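Local coordinates for glutamate--tRNA ligase (Elizabethkingia anophelis, PDB 6B1Z), which attaches glutamate to its cognate tRNA in an ATP-dependent reaction, as a class I aminoacyl-tRNA synthetase, at residues A[214-219]-A[242-248]; A[167-173]-A[198-204]; A[224-230]-A[251-257]. All blocks are in the same frame, centred on the assembly; numbering follows the deposited sequence.

Interaction 1 of 3, residues A[214-219]-A[242-248]; sequences NIIDDH and LYEAMGW. With EDO (1,2-ethanediol), chain V; EDO (1,2-ethanediol), chain B; FMT (formic acid), chain N.
Two helices of the catalytic domain meet here, and Ile215 and His219 of helix 210-220 pack on Tyr243 of helix 236-246 and on Trp248 just beyond it. The axes of the two short segments cross at -65°. The His219 imidazole lies flat on the five-membered ring of Trp248. The centroids are 3.4 Å apart and the planes differ by 3°. His219 reaches the indole because its CG is anti to the backbone N (chi1 178°). His219 CB lies over the six-membered ring of Trp248, a CH-pi contact. Met246 CB covers the opposite face of the indole, and Tyr102 of helix 96-106 meets it edge-to-face. Ile215 packs between the helices. Its CB sits over one face of the Tyr243 ring, 4.1 Å from the centroid. CD1 turns the other way, 3.9 Å from Leu242 CB and the same distance from Trp248 CZ3. At the phenol end, Tyr243 OH touches Asp218 CB at 3.3 Å. An ethanediol, probably from the crystallisation liquor, bridges the polar groups: Tyr243 OH donates to its O2 at 2.7 Å, and O2 donates to Asp218 OD1. Asp218 OD2 forms salt bridges with Arg15 and Arg49. Gly247 has positive phi; Gly247 N bonds back to Glu244 O and Trp248 N to Tyr243 O. This is a Schellman motif, a common helix C-terminal cap, and it turns Trp248 back onto the neighbouring helix.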
# COMPACT_ATOMS: atom_id res chain seq x y z
N ASN A 214 7.02 -19.18 -12.91
CA ASN A 214 7.55 -17.84 -13.08
C ASN A 214 8.79 -17.81 -13.97
O ASN A 214 8.95 -16.88 -14.76
CB ASN A 214 7.82 -17.18 -11.73
CG ASN A 214 6.56 -16.66 -11.08
OD1 ASN A 214 5.56 -16.42 -11.77
ND2 ASN A 214 6.59 -16.49 -9.77
N ILE A 215 9.67 -18.82 -13.88
CA ILE A 215 10.82 -18.76 -14.78
C ILE A 215 10.39 -19.04 -16.22
O ILE A 215 10.91 -18.43 -17.16
CB ILE A 215 11.99 -19.67 -14.31
CG1 ILE A 215 11.68 -21.16 -14.44
CG2 ILE A 215 12.45 -19.29 -12.89
CD1 ILE A 215 12.32 -21.79 -15.68
N ILE A 216 9.42 -19.95 -16.42
CA ILE A 216 8.89 -20.19 -17.76
C ILE A 216 8.29 -18.91 -18.33
O ILE A 216 8.57 -18.51 -19.46
CB ILE A 216 7.84 -21.32 -17.74
CG1 ILE A 216 8.51 -22.69 -17.51
CG2 ILE A 216 6.98 -21.31 -19.04
CD1 ILE A 216 7.54 -23.78 -17.11
N ASP A 217 7.46 -18.24 -17.52
CA ASP A 217 6.76 -17.08 -18.06
C ASP A 217 7.65 -15.85 -18.16
O ASP A 217 7.43 -15.02 -19.05
CB ASP A 217 5.52 -16.78 -17.23
CG ASP A 217 4.42 -17.82 -17.41
OD1 ASP A 217 4.45 -18.59 -18.41
OD2 ASP A 217 3.51 -17.87 -16.56
N ASP A 218 8.63 -15.69 -17.28
CA ASP A 218 9.58 -14.59 -17.46
C ASP A 218 10.38 -14.78 -18.74
O ASP A 218 10.65 -13.82 -19.46
CB ASP A 218 10.48 -14.47 -16.23
CG ASP A 218 9.73 -13.95 -15.03
OD1 ASP A 218 10.25 -14.08 -13.90
OD2 ASP A 218 8.60 -13.42 -15.23
N HIS A 219 10.73 -16.03 -19.06
CA HIS A 219 11.39 -16.31 -20.33
C HIS A 219 10.46 -16.02 -21.51
O HIS A 219 10.82 -15.27 -22.43
CB HIS A 219 11.86 -17.76 -20.35
CG HIS A 219 12.52 -18.17 -21.63
ND1 HIS A 219 13.79 -17.76 -21.98
CD2 HIS A 219 12.08 -18.94 -22.65
CE1 HIS A 219 14.10 -18.26 -23.16
NE2 HIS A 219 13.08 -18.98 -23.59
N LEU A 242 17.29 -23.00 -12.52
CA LEU A 242 16.25 -23.41 -13.46
C LEU A 242 16.50 -22.84 -14.85
O LEU A 242 16.31 -23.54 -15.85
CB LEU A 242 14.87 -23.00 -12.94
CG LEU A 242 14.38 -23.87 -11.77
CD1 LEU A 242 13.12 -23.23 -11.16
CD2 LEU A 242 14.08 -25.32 -12.20
N TYR A 243 16.91 -21.57 -14.94
CA TYR A 243 17.25 -21.02 -16.26
C TYR A 243 18.37 -21.83 -16.89
O TYR A 243 18.30 -22.18 -18.07
CB TYR A 243 17.63 -19.54 -16.18
CG TYR A 243 16.45 -18.62 -15.98
CD1 TYR A 243 15.63 -18.29 -17.04
CD2 TYR A 243 16.17 -18.10 -14.73
CE1 TYR A 243 14.54 -17.46 -16.85
CE2 TYR A 243 15.07 -17.26 -14.53
CZ TYR A 243 14.27 -16.96 -15.60
OH TYR A 243 13.19 -16.12 -15.43
N GLU A 244 19.38 -22.18 -16.10
CA GLU A 244 20.46 -23.02 -16.61
C GLU A 244 19.93 -24.37 -17.10
O GLU A 244 20.31 -24.85 -18.18
CB GLU A 244 21.52 -23.22 -15.53
CG GLU A 244 22.68 -24.10 -15.97
CD GLU A 244 23.69 -24.31 -14.86
OE1 GLU A 244 23.86 -23.41 -14.01
OE2 GLU A 244 24.33 -25.38 -14.83
N ALA A 245 19.05 -25.00 -16.32
CA ALA A 245 18.52 -26.31 -16.70
C ALA A 245 17.79 -26.24 -18.04
O ALA A 245 17.85 -27.20 -18.83
CB ALA A 245 17.58 -26.83 -15.60
N MET A 246 17.17 -25.11 -18.34
CA MET A 246 16.39 -24.94 -19.55
C MET A 246 17.21 -24.45 -20.73
O MET A 246 16.68 -24.34 -21.84
CB MET A 246 15.23 -23.97 -19.30
CG MET A 246 14.28 -24.42 -18.16
SD MET A 246 13.51 -26.03 -18.43
CE MET A 246 12.31 -25.61 -19.70
N GLY A 247 18.49 -24.17 -20.51
CA GLY A 247 19.36 -23.60 -21.53
C GLY A 247 19.08 -22.15 -21.83
O GLY A 247 19.32 -21.71 -22.97
N TRP A 248 18.59 -21.40 -20.85
CA TRP A 248 18.14 -20.02 -21.02
C TRP A 248 19.00 -19.04 -20.23
O TRP A 248 19.67 -19.41 -19.26
CB TRP A 248 16.68 -19.85 -20.56
CG TRP A 248 15.67 -20.67 -21.31
CD1 TRP A 248 15.79 -21.22 -22.56
CD2 TRP A 248 14.36 -21.01 -20.84
NE1 TRP A 248 14.63 -21.89 -22.89
CE2 TRP A 248 13.75 -21.78 -21.85
CE3 TRP A 248 13.65 -20.74 -19.66
CZ2 TRP A 248 12.45 -22.28 -21.72
CZ3 TRP A 248 12.36 -21.25 -19.53
CH2 TRP A 248 11.77 -22.00 -20.56
C1 EDO V . 11.12 -16.03 -11.24
O1 EDO V . 11.14 -17.12 -10.31
C2 EDO V . 12.54 -15.74 -11.69
O2 EDO V . 12.52 -15.21 -13.03
C1 EDO B . 22.14 -20.30 -22.58
O1 EDO B . 22.82 -19.06 -22.33
C2 EDO B . 22.62 -21.36 -21.60
O2 EDO B . 22.27 -21.00 -20.26
C FMT N . 3.79 -15.44 -6.64
O1 FMT N . 2.66 -15.86 -6.38
O2 FMT N . 4.29 -15.44 -7.77

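Interaction 2 of 3, residues A[167-173]-A[198-204]; sequences YVIRFKM and DKVLVKN
Ile169 and Val202 stand shoulder to shoulder on one face of the sheet, with Ile169 CD1 4.0 Å from Val202 CB. They form an antiparallel hydrogen-bonded pair in which Ile169 N donates to Val202 O. The next pair, Arg170 with Val200, is non-hydrogen-bonded and lies on the opposite face of the sheet. Between the pairs the register slips by one. Leu201 N and Val202 N both donate to Ile169 O, at 2.7 and 3.3 Å, which makes a classic beta bulge. Arg170 runs obliquely across Val200, its chain stretched out as far as NE. Val200 CG2 lies over one face of the guanidinium, toward its rim. At the guanidinium edge, Arg170 NH1 donates to Asp198 O at 2.9 Å, with that oxygen almost in the guanidinium plane. Tyr138 adds a cation-pi contact. Phe171 has CG anti to the backbone N (chi1 -176°), and its ring leads away to helix 236-246. Its CB stays beside Leu201 CD1, which comes to the ring edge. Met173 and Asp198 pass antiparallel. Met173 N donates to Asp198 OD1 at 3.0 Å, from well above the carboxylate plane. Asp198 OD2 is taken by Tyr113 and by a salt bridge to Arg143. The buried carboxylate thus has partners at both oxygens, and Arg143 would probably help to keep it ionised.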
# COMPACT_ATOMS: atom_id res chain seq x y z
N TYR A 167 2.34 -38.34 -8.75
CA TYR A 167 3.72 -37.93 -8.53
C TYR A 167 3.87 -36.43 -8.76
O TYR A 167 3.10 -35.82 -9.51
CB TYR A 167 4.71 -38.69 -9.43
CG TYR A 167 4.53 -38.44 -10.92
CD1 TYR A 167 5.20 -37.39 -11.56
CD2 TYR A 167 3.72 -39.26 -11.69
CE1 TYR A 167 5.03 -37.15 -12.91
CE2 TYR A 167 3.55 -39.03 -13.05
CZ TYR A 167 4.21 -37.98 -13.65
OH TYR A 167 4.04 -37.76 -15.01
N VAL A 168 4.86 -35.85 -8.09
CA VAL A 168 5.28 -34.49 -8.35
C VAL A 168 6.62 -34.57 -9.08
O VAL A 168 7.29 -35.60 -9.09
CB VAL A 168 5.40 -33.63 -7.08
CG1 VAL A 168 4.05 -33.48 -6.37
CG2 VAL A 168 6.47 -34.19 -6.12
N ILE A 169 7.01 -33.46 -9.70
CA ILE A 169 8.34 -33.34 -10.28
C ILE A 169 9.13 -32.39 -9.40
O ILE A 169 8.68 -31.27 -9.13
CB ILE A 169 8.29 -32.86 -11.74
CG1 ILE A 169 7.54 -33.87 -12.60
CG2 ILE A 169 9.71 -32.58 -12.25
CD1 ILE A 169 7.18 -33.35 -13.97
N ARG A 170 10.30 -32.84 -8.94
CA ARG A 170 11.16 -32.05 -8.07
C ARG A 170 12.43 -31.64 -8.80
O ARG A 170 12.91 -32.36 -9.68
CB ARG A 170 11.56 -32.83 -6.82
CG ARG A 170 10.44 -32.90 -5.79
CD ARG A 170 10.90 -33.69 -4.56
NE ARG A 170 9.80 -33.81 -3.60
CZ ARG A 170 9.50 -32.91 -2.67
NH1 ARG A 170 10.23 -31.80 -2.55
NH2 ARG A 170 8.48 -33.12 -1.86
N PHE A 171 12.96 -30.48 -8.42
CA PHE A 171 14.28 -30.09 -8.89
C PHE A 171 15.34 -30.94 -8.18
O PHE A 171 15.24 -31.18 -6.98
CB PHE A 171 14.51 -28.61 -8.58
CG PHE A 171 15.81 -28.08 -9.10
CD1 PHE A 171 15.95 -27.72 -10.43
CD2 PHE A 171 16.91 -27.94 -8.24
CE1 PHE A 171 17.15 -27.22 -10.91
CE2 PHE A 171 18.11 -27.44 -8.72
CZ PHE A 171 18.25 -27.10 -10.04
N LYS A 172 16.36 -31.38 -8.93
CA LYS A 172 17.46 -32.15 -8.33
C LYS A 172 18.61 -31.21 -7.98
O LYS A 172 19.43 -30.85 -8.83
CB LYS A 172 17.91 -33.25 -9.29
CG LYS A 172 18.92 -34.22 -8.68
CD LYS A 172 19.31 -35.27 -9.72
CE LYS A 172 20.32 -36.25 -9.17
NZ LYS A 172 21.68 -35.66 -9.13
N MET A 173 18.68 -30.81 -6.71
CA MET A 173 19.72 -29.87 -6.29
C MET A 173 21.09 -30.50 -6.50
O MET A 173 21.32 -31.63 -6.05
CB MET A 173 19.58 -29.48 -4.83
CG MET A 173 18.92 -28.16 -4.60
SD MET A 173 19.85 -26.78 -5.31
CE MET A 173 18.44 -25.67 -5.43
N ASP A 198 15.25 -29.78 -2.80
CA ASP A 198 14.73 -30.30 -4.07
C ASP A 198 13.28 -29.84 -4.25
O ASP A 198 12.33 -30.62 -4.13
CB ASP A 198 14.78 -31.83 -4.09
CG ASP A 198 16.20 -32.41 -4.11
OD1 ASP A 198 17.19 -31.68 -4.29
OD2 ASP A 198 16.29 -33.65 -3.92
N LYS A 199 13.11 -28.54 -4.55
CA LYS A 199 11.78 -27.96 -4.51
C LYS A 199 10.88 -28.57 -5.57
O LYS A 199 11.32 -28.94 -6.67
CB LYS A 199 11.84 -26.44 -4.71
CG LYS A 199 12.47 -25.69 -3.52
CD LYS A 199 11.75 -24.35 -3.23
CE LYS A 199 12.19 -23.76 -1.88
NZ LYS A 199 12.97 -22.48 -2.03
N VAL A 200 9.59 -28.65 -5.25
CA VAL A 200 8.60 -29.13 -6.21
C VAL A 200 8.45 -28.11 -7.33
O VAL A 200 8.25 -26.91 -7.09
CB VAL A 200 7.25 -29.38 -5.53
CG1 VAL A 200 6.19 -29.75 -6.58
CG2 VAL A 200 7.36 -30.48 -4.48
N LEU A 201 8.55 -28.60 -8.57
CA LEU A 201 8.38 -27.81 -9.78
C LEU A 201 7.02 -28.00 -10.41
O LEU A 201 6.48 -27.04 -10.97
CB LEU A 201 9.44 -28.18 -10.82
CG LEU A 201 10.88 -28.02 -10.35
CD1 LEU A 201 11.83 -28.46 -11.45
CD2 LEU A 201 11.12 -26.57 -9.96
N VAL A 202 6.47 -29.22 -10.37
CA VAL A 202 5.18 -29.51 -10.96
C VAL A 202 4.38 -30.35 -9.97
O VAL A 202 4.89 -31.33 -9.42
CB VAL A 202 5.32 -30.25 -12.31
CG1 VAL A 202 3.95 -30.45 -12.96
CG2 VAL A 202 6.28 -29.48 -13.26
N LYS A 203 3.14 -29.94 -9.71
CA LYS A 203 2.27 -30.61 -8.75
C LYS A 203 1.65 -31.88 -9.37
O LYS A 203 1.81 -32.16 -10.55
CB LYS A 203 1.19 -29.64 -8.28
CG LYS A 203 1.75 -28.35 -7.68
CD LYS A 203 0.64 -27.35 -7.33
CE LYS A 203 -0.06 -26.81 -8.59
NZ LYS A 203 -1.11 -25.78 -8.28
N ASN A 204 0.92 -32.63 -8.52
CA ASN A 204 0.25 -33.87 -8.93
C ASN A 204 -0.64 -33.71 -10.15
O ASN A 204 -0.82 -34.67 -10.91
CB ASN A 204 -0.64 -34.39 -7.80
CG ASN A 204 0.12 -35.08 -6.71
OD1 ASN A 204 1.25 -35.55 -6.92
ND2 ASN A 204 -0.49 -35.16 -5.54
O HOH W 1 3.75 -33.87 -11.80
O HOH W 2 0.54 -37.27 -11.00

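Interaction 3 of 3, residues A[224-230]-A[251-257]; sequences THVIRGE and PEFAHLS. With EDO (1,2-ethanediol), chain R; FMT (formic acid), chain C.
Arg228 and His255 form the tightly packed part of this contact, neighbours on one face of two parallel strands. The Arg228 side chain starts folded over its own backbone, with CG flanked by both N and C (chi1 65°), then runs extended to its guanidinium. That plane is turned 65° from the His255 ring. NH2 of Arg228 makes a weak bond to His255 NE2 at 3.3 Å, and NE lies 3.0 Å from the same nitrogen. NH2 also bonds to His239, while His255 ND1 is held by Asp183. Phe253 CE2 covers one face of the guanidinium, 3.6 Å from Arg228 NH2. The same ring edge also meets Val226, whose CB is 3.8 Å from Phe253 CD2. A formate, probably from the crystallisation liquor, bonds to Arg228 NH1 at 2.9 Å and also to Arg15, so it may mark a pocket for an anion.

The strands belong to a beta-alpha-beta unit, strand 225-229, helix 236-246 and strand 252-256, in the Rossmann-type core of class I synthetases. Backbone bonds alternate from Glu252 N to Thr224 O through to Glu230 N to Leu256 O. On the opposite face Ile227 CG2 meets Leu256 CD1 at 3.8 Å, and helix 26-41 packs on both side chains.

The looser side is at the start of the strands. There His225 and exposed Glu252 run alongside each other, their ring and carboxylate planes 45° apart. Water 3 joins them, 3.1 Å from His225 NE2, and donates to Glu252 OE1. The other ring nitrogen, His225 ND1, is hydrogen-bonded to Thr224 OG1, which also bonds to Arg13 and so helps to hold the ring's rotation.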
# COMPACT_ATOMS: atom_id res chain seq x y z
N THR A 224 13.07 -8.63 -18.66
CA THR A 224 14.49 -8.30 -18.51
C THR A 224 14.91 -8.07 -17.06
O THR A 224 16.08 -8.30 -16.73
CB THR A 224 14.83 -7.04 -19.32
OG1 THR A 224 14.08 -5.92 -18.83
CG2 THR A 224 14.52 -7.25 -20.81
N HIS A 225 14.01 -7.60 -16.21
CA HIS A 225 14.33 -7.24 -14.83
C HIS A 225 13.21 -7.73 -13.94
O HIS A 225 12.05 -7.32 -14.12
CB HIS A 225 14.52 -5.73 -14.66
CG HIS A 225 15.67 -5.17 -15.42
ND1 HIS A 225 15.64 -4.97 -16.79
CD2 HIS A 225 16.89 -4.74 -15.01
CE1 HIS A 225 16.79 -4.45 -17.18
NE2 HIS A 225 17.56 -4.30 -16.12
N VAL A 226 13.55 -8.59 -12.99
CA VAL A 226 12.61 -9.11 -12.00
C VAL A 226 12.82 -8.32 -10.72
O VAL A 226 13.85 -8.47 -10.06
CB VAL A 226 12.81 -10.62 -11.77
CG1 VAL A 226 11.99 -11.12 -10.60
CG2 VAL A 226 12.47 -11.39 -13.04
N ILE A 227 11.84 -7.48 -10.38
CA ILE A 227 11.86 -6.65 -9.18
C ILE A 227 10.85 -7.24 -8.22
O ILE A 227 9.66 -7.33 -8.55
CB ILE A 227 11.53 -5.19 -9.49
CG1 ILE A 227 12.49 -4.61 -10.54
CG2 ILE A 227 11.53 -4.37 -8.20
CD1 ILE A 227 12.10 -3.23 -11.09
N ARG A 228 11.30 -7.65 -7.03
CA ARG A 228 10.39 -8.35 -6.12
C ARG A 228 10.91 -8.26 -4.69
O ARG A 228 12.01 -7.76 -4.44
CB ARG A 228 10.22 -9.81 -6.56
CG ARG A 228 11.49 -10.63 -6.47
CD ARG A 228 11.30 -11.99 -7.14
NE ARG A 228 12.50 -12.81 -6.96
CZ ARG A 228 12.73 -13.97 -7.57
NH1 ARG A 228 11.87 -14.45 -8.45
NH2 ARG A 228 13.86 -14.63 -7.30
N GLY A 229 10.09 -8.75 -3.74
CA GLY A 229 10.45 -8.67 -2.34
C GLY A 229 11.51 -9.68 -1.92
O GLY A 229 11.68 -10.74 -2.53
N GLU A 230 12.20 -9.36 -0.81
CA GLU A 230 13.26 -10.24 -0.34
C GLU A 230 12.74 -11.57 0.21
O GLU A 230 13.55 -12.47 0.46
CB GLU A 230 14.12 -9.54 0.72
CG GLU A 230 13.46 -9.34 2.05
CD GLU A 230 14.42 -8.86 3.14
OE1 GLU A 230 15.54 -9.41 3.27
OE2 GLU A 230 14.04 -7.94 3.89
N PRO A 251 17.00 -13.31 -16.41
CA PRO A 251 16.90 -11.85 -16.31
C PRO A 251 17.76 -11.36 -15.16
O PRO A 251 18.32 -12.14 -14.38
CB PRO A 251 15.42 -11.62 -16.03
CG PRO A 251 15.01 -12.86 -15.27
CD PRO A 251 15.78 -13.99 -15.93
N GLU A 252 17.84 -10.04 -15.04
CA GLU A 252 18.43 -9.44 -13.84
C GLU A 252 17.40 -9.43 -12.72
O GLU A 252 16.19 -9.42 -12.96
CB GLU A 252 18.89 -8.01 -14.12
CG GLU A 252 20.01 -7.94 -15.15
CD GLU A 252 20.56 -6.55 -15.32
OE1 GLU A 252 21.07 -5.99 -14.32
OE2 GLU A 252 20.46 -6.01 -16.44
N PHE A 253 17.89 -9.44 -11.48
CA PHE A 253 17.04 -9.45 -10.29
C PHE A 253 17.35 -8.27 -9.40
O PHE A 253 18.49 -7.80 -9.32
CB PHE A 253 17.23 -10.74 -9.46
CG PHE A 253 16.78 -11.98 -10.16
CD1 PHE A 253 17.62 -12.63 -11.04
CD2 PHE A 253 15.51 -12.50 -9.93
CE1 PHE A 253 17.20 -13.77 -11.71
CE2 PHE A 253 15.09 -13.64 -10.59
CZ PHE A 253 15.94 -14.28 -11.47
N ALA A 254 16.31 -7.78 -8.71
CA ALA A 254 16.43 -6.76 -7.67
C ALA A 254 15.49 -7.13 -6.54
O ALA A 254 14.27 -7.20 -6.76
CB ALA A 254 16.09 -5.37 -8.21
N HIS A 255 16.03 -7.37 -5.35
CA HIS A 255 15.24 -7.83 -4.21
C HIS A 255 15.10 -6.70 -3.20
O HIS A 255 16.10 -6.21 -2.65
CB HIS A 255 15.86 -9.07 -3.58
CG HIS A 255 15.61 -10.31 -4.37
ND1 HIS A 255 16.39 -10.67 -5.45
CD2 HIS A 255 14.67 -11.28 -4.25
CE1 HIS A 255 15.94 -11.80 -5.96
NE2 HIS A 255 14.89 -12.19 -5.26
N LEU A 256 13.86 -6.28 -2.97
CA LEU A 256 13.54 -5.17 -2.08
C LEU A 256 13.38 -5.64 -0.64
O LEU A 256 12.63 -6.59 -0.37
CB LEU A 256 12.26 -4.49 -2.57
CG LEU A 256 12.27 -4.07 -4.04
CD1 LEU A 256 10.86 -3.69 -4.50
CD2 LEU A 256 13.22 -2.88 -4.24
N SER A 257 14.06 -4.98 0.28
CA SER A 257 14.00 -5.37 1.68
C SER A 257 12.62 -5.09 2.26
O SER A 257 11.97 -4.10 1.89
CB SER A 257 15.08 -4.64 2.47
OG SER A 257 16.37 -5.01 1.97
C1 EDO R . 14.01 -1.72 -0.41
O1 EDO R . 15.21 -2.51 -0.41
C2 EDO R . 14.25 -0.47 0.43
O2 EDO R . 14.37 -0.88 1.80
C FMT C . 8.24 -13.09 -8.35
O1 FMT C . 8.03 -11.89 -8.53
O2 FMT C . 9.10 -13.75 -8.97
O HOH W 3 20.11 -3.03 -14.78

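From the N terminus, interaction 2 comes first. It pairs 167-173 with 198-204 and closes a loop that holds two further strands. The chain then runs on from strand 200-202, through a short connection, into helix 210-220, which opens interaction 1. Strand 225-229 opens interaction 3 before interaction 1 closes at 242-248, and interaction 3 closes last at 251-257. Interactions 1 and 3 therefore cross, while interaction 2 precedes both. Interaction 1 lies against each neighbour: Leu242 packs on Phe171 and Leu201, and Tyr243 packs on Pro251. Interactions 2 and 3 do not touch; their nearest atoms are about 9 Å apart. The helix pair thus links the antiparallel sheet to the parallel strands within the catalytic domain.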